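Local coordinates for protein endo-beta-1,4-glucanase (Cryptopygus antarcticus, PDB 5H4U) that hydrolyses internal beta-1,4-glucosidic linkages in carboxymethylcellulose, lichenan and barley beta-glucan, at residues Ala105-Gln119 and Trp193-Val207. Residues are numbered along the deposited sequence; the frame is centred on the assembly and turned at random.
Sequences ACYEMTFTNTAISGQ and WFKNADNPSMKFTQV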
loop_
_atom_site.group_PDB
_atom_site.type_symbol
_atom_site.label_atom_id
_atom_site.label_comp_id
_atom_site.label_asym_id
_atom_site.label_seq_id
_atom_site.Cartn_x
_atom_site.Cartn_y
_atom_site.Cartn_z
ATOM N N ALA A 105 -7.637 0.174 9.115
ATOM C CA ALA A 105 -6.950 0.332 10.375
ATOM C C ALA A 105 -5.533 0.807 10.109
ATOM O O ALA A 105 -4.935 0.506 9.069
ATOM C CB ALA A 105 -6.932 -0.977 11.149
ATOM N N CYS A 106 -5.004 1.577 11.042
ATOM C CA CYS A 106 -3.639 2.062 10.945
ATOM C C CYS A 106 -2.734 1.385 11.952
ATOM O O CYS A 106 -3.121 1.109 13.095
ATOM C CB CYS A 106 -3.545 3.572 11.136
ATOM S SG CYS A 106 -4.218 4.420 9.741
ATOM N N TYR A 107 -1.515 1.163 11.522
ATOM C CA TYR A 107 -0.512 0.560 12.365
ATOM C C TYR A 107 0.733 1.418 12.241
ATOM O O TYR A 107 1.040 1.912 11.151
ATOM C CB TYR A 107 -0.283 -0.907 11.948
ATOM C CG TYR A 107 -1.573 -1.719 11.956
ATOM C CD1 TYR A 107 -2.480 -1.625 10.917
ATOM C CD2 TYR A 107 -1.892 -2.561 13.020
ATOM C CE1 TYR A 107 -3.644 -2.330 10.934
ATOM C CE2 TYR A 107 -3.059 -3.277 13.039
ATOM C CZ TYR A 107 -3.931 -3.160 11.988
ATOM O OH TYR A 107 -5.104 -3.883 11.963
ATOM N N GLU A 108 1.381 1.692 13.369
ATOM C CA GLU A 108 2.712 2.275 13.348
ATOM C C GLU A 108 3.725 1.200 13.718
ATOM O O GLU A 108 3.541 0.461 14.693
ATOM C CB GLU A 108 2.846 3.491 14.253
ATOM C CG GLU A 108 3.635 3.238 15.481
ATOM C CD GLU A 108 3.935 4.498 16.261
ATOM O OE1 GLU A 108 5.049 4.519 16.824
ATOM O OE2 GLU A 108 3.116 5.461 16.277
ATOM N N MET A 109 4.753 1.073 12.895
ATOM C CA MET A 109 5.736 0.015 13.014
ATOM C C MET A 109 7.127 0.612 13.161
ATOM O O MET A 109 7.446 1.650 12.557
ATOM C CB MET A 109 5.652 -0.967 11.797
ATOM C CG MET A 109 5.515 -0.366 10.355
ATOM S SD MET A 109 4.990 -1.608 9.081
ATOM C CE MET A 109 5.996 -1.239 7.693
ATOM N N THR A 110 7.926 -0.031 14.004
ATOM C CA THR A 110 9.342 0.252 14.131
ATOM C C THR A 110 10.081 -0.856 13.401
ATOM O O THR A 110 9.928 -2.039 13.730
ATOM C CB THR A 110 9.797 0.311 15.586
ATOM O OG1 THR A 110 9.006 1.269 16.288
ATOM C CG2 THR A 110 11.259 0.749 15.652
ATOM N N PHE A 111 10.843 -0.476 12.385
ATOM C CA PHE A 111 11.610 -1.466 11.662
ATOM C C PHE A 111 12.697 -2.035 12.550
ATOM O O PHE A 111 13.306 -1.326 13.360
ATOM C CB PHE A 111 12.162 -0.871 10.381
ATOM C CG PHE A 111 11.084 -0.543 9.422
ATOM C CD1 PHE A 111 10.380 -1.560 8.816
ATOM C CD2 PHE A 111 10.725 0.761 9.186
ATOM C CE1 PHE A 111 9.378 -1.282 7.959
ATOM C CE2 PHE A 111 9.730 1.049 8.337
ATOM C CZ PHE A 111 9.049 0.027 7.709
ATOM N N THR A 112 12.914 -3.336 12.407
ATOM C CA THR A 112 13.719 -4.093 13.343
ATOM C C THR A 112 15.032 -4.628 12.764
ATOM O O THR A 112 15.909 -5.012 13.531
ATOM C CB THR A 112 12.834 -5.236 13.901
ATOM O OG1 THR A 112 12.025 -4.735 14.943
ATOM C CG2 THR A 112 13.598 -6.391 14.424
ATOM N N ASN A 113 15.247 -4.583 11.453
ATOM C CA ASN A 113 16.434 -5.290 10.984
ATOM C C ASN A 113 17.112 -4.827 9.698
ATOM O O ASN A 113 18.020 -5.541 9.249
ATOM C CB ASN A 113 16.158 -6.782 10.802
ATOM C CG ASN A 113 15.378 -7.078 9.555
ATOM O OD1 ASN A 113 14.539 -6.301 9.127
ATOM N ND2 ASN A 113 15.706 -8.170 8.921
ATOM N N THR A 114 16.759 -3.734 9.045
ATOM C CA THR A 114 17.666 -3.501 7.916
ATOM C C THR A 114 18.489 -2.243 8.114
ATOM O O THR A 114 18.772 -1.832 9.238
ATOM C CB THR A 114 16.935 -3.373 6.583
ATOM O OG1 THR A 114 16.088 -2.218 6.614
ATOM C CG2 THR A 114 16.139 -4.656 6.254
ATOM N N ALA A 115 18.914 -1.640 7.019
ATOM C CA ALA A 115 19.515 -0.326 7.140
ATOM C C ALA A 115 18.519 0.698 7.681
ATOM O O ALA A 115 18.940 1.774 8.108
ATOM C CB ALA A 115 20.080 0.116 5.794
ATOM N N ILE A 116 17.217 0.409 7.642
ATOM C CA ILE A 116 16.201 1.311 8.188
ATOM C C ILE A 116 15.743 0.866 9.582
ATOM O O ILE A 116 14.683 1.287 10.049
ATOM C CB ILE A 116 15.006 1.475 7.236
ATOM C CG1 ILE A 116 14.228 0.174 7.093
ATOM C CG2 ILE A 116 15.486 1.911 5.890
ATOM C CD1 ILE A 116 13.008 0.280 6.217
ATOM N N SER A 117 16.513 -0.010 10.232
ATOM C CA SER A 117 16.242 -0.432 11.607
ATOM C C SER A 117 16.154 0.766 12.542
ATOM O O SER A 117 17.007 1.655 12.507
ATOM C CB SER A 117 17.334 -1.381 12.086
ATOM O OG SER A 117 16.998 -1.947 13.338
ATOM N N GLY A 118 15.109 0.796 13.362
ATOM C CA GLY A 118 14.867 1.904 14.245
ATOM C C GLY A 118 13.930 2.949 13.691
ATOM O O GLY A 118 13.377 3.741 14.467
ATOM N N GLN A 119 13.751 2.983 12.372
ATOM C CA GLN A 119 12.878 3.954 11.743
ATOM C C GLN A 119 11.418 3.545 11.899
ATOM O O GLN A 119 11.080 2.379 12.124
ATOM C CB GLN A 119 13.222 4.133 10.256
ATOM C CG GLN A 119 14.647 4.577 9.976
ATOM C CD GLN A 119 14.925 4.797 8.486
ATOM O OE1 GLN A 119 14.024 5.137 7.719
ATOM N NE2 GLN A 119 16.181 4.607 8.074
ATOM N N TRP A 193 14.315 7.448 1.834
ATOM C CA TRP A 193 13.976 7.235 3.236
ATOM C C TRP A 193 13.958 5.753 3.573
ATOM O O TRP A 193 14.389 5.348 4.660
ATOM C CB TRP A 193 12.612 7.855 3.521
ATOM C CG TRP A 193 12.118 7.784 4.954
ATOM C CD1 TRP A 193 12.111 8.806 5.859
ATOM C CD2 TRP A 193 11.524 6.660 5.627
ATOM N NE1 TRP A 193 11.561 8.396 7.043
ATOM C CE2 TRP A 193 11.203 7.080 6.936
ATOM C CE3 TRP A 193 11.248 5.340 5.257
ATOM C CZ2 TRP A 193 10.621 6.234 7.877
ATOM C CZ3 TRP A 193 10.687 4.499 6.189
ATOM C CH2 TRP A 193 10.370 4.951 7.487
ATOM N N PHE A 194 13.460 4.934 2.643
ATOM C CA PHE A 194 13.309 3.498 2.808
ATOM C C PHE A 194 14.603 2.740 2.544
ATOM O O PHE A 194 14.711 1.578 2.922
ATOM C CB PHE A 194 12.199 3.032 1.864
ATOM C CG PHE A 194 11.703 1.635 2.102
ATOM C CD1 PHE A 194 10.785 1.364 3.115
ATOM C CD2 PHE A 194 12.126 0.598 1.296
ATOM C CE1 PHE A 194 10.303 0.085 3.313
ATOM C CE2 PHE A 194 11.655 -0.682 1.507
ATOM C CZ PHE A 194 10.728 -0.934 2.519
ATOM N N LYS A 195 15.575 3.374 1.885
ATOM C CA LYS A 195 16.943 2.863 1.720
ATOM C C LYS A 195 17.002 1.561 0.950
ATOM O O LYS A 195 17.957 0.802 1.102
ATOM C CB LYS A 195 17.644 2.691 3.063
ATOM C CG LYS A 195 18.165 3.983 3.604
ATOM C CD LYS A 195 18.794 3.832 4.972
ATOM C CE LYS A 195 18.852 5.161 5.666
ATOM N NZ LYS A 195 19.383 5.011 7.014
ATOM N N ASN A 196 16.004 1.308 0.105
ATOM C CA ASN A 196 15.868 0.051 -0.628
ATOM C C ASN A 196 16.048 -1.168 0.277
ATOM O O ASN A 196 16.486 -2.231 -0.163
ATOM C CB ASN A 196 16.848 0.036 -1.795
ATOM C CG ASN A 196 16.559 -1.059 -2.788
ATOM O OD1 ASN A 196 15.416 -1.535 -2.907
ATOM N ND2 ASN A 196 17.580 -1.441 -3.540
ATOM N N ALA A 197 15.608 -1.041 1.525
ATOM C CA ALA A 197 15.589 -2.153 2.460
ATOM C C ALA A 197 14.853 -3.324 1.852
ATOM O O ALA A 197 13.839 -3.149 1.172
ATOM C CB ALA A 197 14.902 -1.742 3.759
ATOM N N ASP A 198 15.380 -4.518 2.075
ATOM C CA ASP A 198 14.822 -5.745 1.507
ATOM C C ASP A 198 14.047 -6.485 2.591
ATOM O O ASP A 198 14.647 -7.101 3.477
ATOM C CB ASP A 198 15.949 -6.597 0.935
ATOM C CG ASP A 198 15.463 -7.667 0.015
ATOM O OD1 ASP A 198 14.284 -7.615 -0.422
ATOM O OD2 ASP A 198 16.276 -8.558 -0.297
ATOM N N ASN A 199 12.719 -6.443 2.518
ATOM C CA ASN A 199 11.849 -7.119 3.478
ATOM C C ASN A 199 12.253 -6.798 4.910
ATOM O O ASN A 199 12.663 -7.696 5.654
ATOM C CB ASN A 199 11.850 -8.629 3.285
ATOM C CG ASN A 199 11.373 -9.065 1.951
ATOM O OD1 ASN A 199 10.737 -8.315 1.226
ATOM N ND2 ASN A 199 11.629 -10.331 1.628
ATOM N N PRO A 200 12.186 -5.541 5.326
ATOM C CA PRO A 200 12.551 -5.240 6.711
ATOM C C PRO A 200 11.498 -5.837 7.607
ATOM O O PRO A 200 10.308 -5.801 7.316
ATOM C CB PRO A 200 12.564 -3.712 6.754
ATOM C CG PRO A 200 11.633 -3.305 5.670
ATOM C CD PRO A 200 11.849 -4.316 4.586
ATOM N N SER A 201 11.962 -6.470 8.681
ATOM C CA SER A 201 11.099 -6.919 9.754
ATOM C C SER A 201 10.773 -5.759 10.694
ATOM O O SER A 201 11.465 -4.733 10.713
ATOM C CB SER A 201 11.790 -8.036 10.510
ATOM O OG SER A 201 12.069 -9.074 9.606
ATOM N N MET A 202 9.735 -5.932 11.511
ATOM C CA MET A 202 9.373 -4.819 12.373
ATOM C C MET A 202 8.602 -5.347 13.572
ATOM O O MET A 202 8.209 -6.514 13.619
ATOM C CB MET A 202 8.575 -3.761 11.593
ATOM C CG MET A 202 7.308 -4.229 10.857
ATOM S SD MET A 202 6.082 -4.780 12.015
ATOM C CE MET A 202 4.799 -5.314 10.991
ATOM N N LYS A 203 8.389 -4.457 14.538
ATOM C CA LYS A 203 7.344 -4.585 15.535
ATOM C C LYS A 203 6.322 -3.483 15.268
ATOM O O LYS A 203 6.669 -2.433 14.739
ATOM C CB LYS A 203 7.920 -4.501 16.956
ATOM C CG LYS A 203 8.876 -3.349 17.144
ATOM C CD LYS A 203 9.430 -3.202 18.566
ATOM C CE LYS A 203 10.650 -2.241 18.583
ATOM N NZ LYS A 203 10.390 -0.899 19.252
ATOM N N PHE A 204 5.056 -3.723 15.590
ATOM C CA PHE A 204 3.996 -2.805 15.210
ATOM C C PHE A 204 2.958 -2.707 16.308
ATOM O O PHE A 204 2.732 -3.647 17.065
ATOM C CB PHE A 204 3.289 -3.227 13.902
ATOM C CG PHE A 204 2.441 -4.475 14.012
ATOM C CD1 PHE A 204 3.023 -5.732 13.970
ATOM C CD2 PHE A 204 1.058 -4.391 14.111
ATOM C CE1 PHE A 204 2.242 -6.893 14.064
ATOM C CE2 PHE A 204 0.260 -5.551 14.189
ATOM C CZ PHE A 204 0.856 -6.795 14.164
ATOM N N THR A 205 2.245 -1.597 16.293
ATOM C CA THR A 205 1.136 -1.383 17.198
ATOM C C THR A 205 0.043 -0.629 16.469
ATOM O O THR A 205 0.318 0.277 15.671
ATOM C CB THR A 205 1.582 -0.601 18.430
ATOM O OG1 THR A 205 2.767 -1.216 18.953
ATOM C CG2 THR A 205 0.474 -0.574 19.510
ATOM N N GLN A 206 -1.194 -1.036 16.719
ATOM C CA GLN A 206 -2.313 -0.359 16.100
ATOM C C GLN A 206 -2.439 1.026 16.722
ATOM O O GLN A 206 -2.159 1.219 17.910
ATOM C CB GLN A 206 -3.584 -1.181 16.264
ATOM C CG GLN A 206 -4.854 -0.450 15.916
ATOM C CD GLN A 206 -6.035 -1.393 15.661
ATOM O OE1 GLN A 206 -6.713 -1.282 14.650
ATOM N NE2 GLN A 206 -6.251 -2.337 16.555
ATOM N N VAL A 207 -2.748 2.014 15.878
ATOM C CA VAL A 207 -2.930 3.394 16.311
ATOM C C VAL A 207 -4.186 3.917 15.629
ATOM O O VAL A 207 -4.631 3.386 14.615
ATOM C CB VAL A 207 -1.705 4.307 16.012
ATOM C CG1 VAL A 207 -0.431 3.729 16.620
ATOM C CG2 VAL A 207 -1.546 4.500 14.517
HETATM O O HOH W 1 -6.553 1.331 13.520
#
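Glu-108 and Thr-205 exchange two backbone hydrogen bonds, as do Thr-110 and Lys-203, where Thr-110 N reaches Lys-203 O at 2.8 Å. Strands 106-111 and 201-207 run antiparallel, their axes at 148°, and these two couples are hydrogen-bonded pairs. Ser-201 is held twice: its O accepts from Thr-112 N at 2.6 Å, and its N donates to Asn-113 OD1, also at 2.6 Å, from above the carboxamide plane. Having CG between the backbone N and the carbonyl carbon (chi1 76°) turns that oxygen to Ser-201 N. Thr-114 OG1 accepts from Ile-116 N, an ST turn within the loop after strand 106-111.

Both strands belong to the curled sheet of the double-psi beta-barrel fold of glycosyl hydrolase family 45; strand 120-128 continues the sheet beside 106-111, and strand 19-27 beside 201-207. Tyr-107 and Phe-204 point the same way from it, CD2 to CD2 at 3.6 Å, their planes inclined by 64°, and Phe-137 meets both rings. Next along, Met-202 CG rests 3.8 Å from Met-109 CB.

Past the strands, Ile-116 CD1 sits 3.7 Å above the centre of the Phe-111 ring and makes a CH-pi contact with the face of Phe-194. Pro-200 CB lies 3.7 Å from Phe-111 CD1. At the ring's other side, Phe-111 CE2 and Trp-193 CH2 meet edge to edge at 4.0 Å, while Gln-119 CB approaches the indole, whose NE1 bonds to Asn-84 O. Replacing Trp-193 by alanine removes the indole, which would probably leave the Phe-111 edge and Gln-119 without this neighbour and Asn-84 O without its donor.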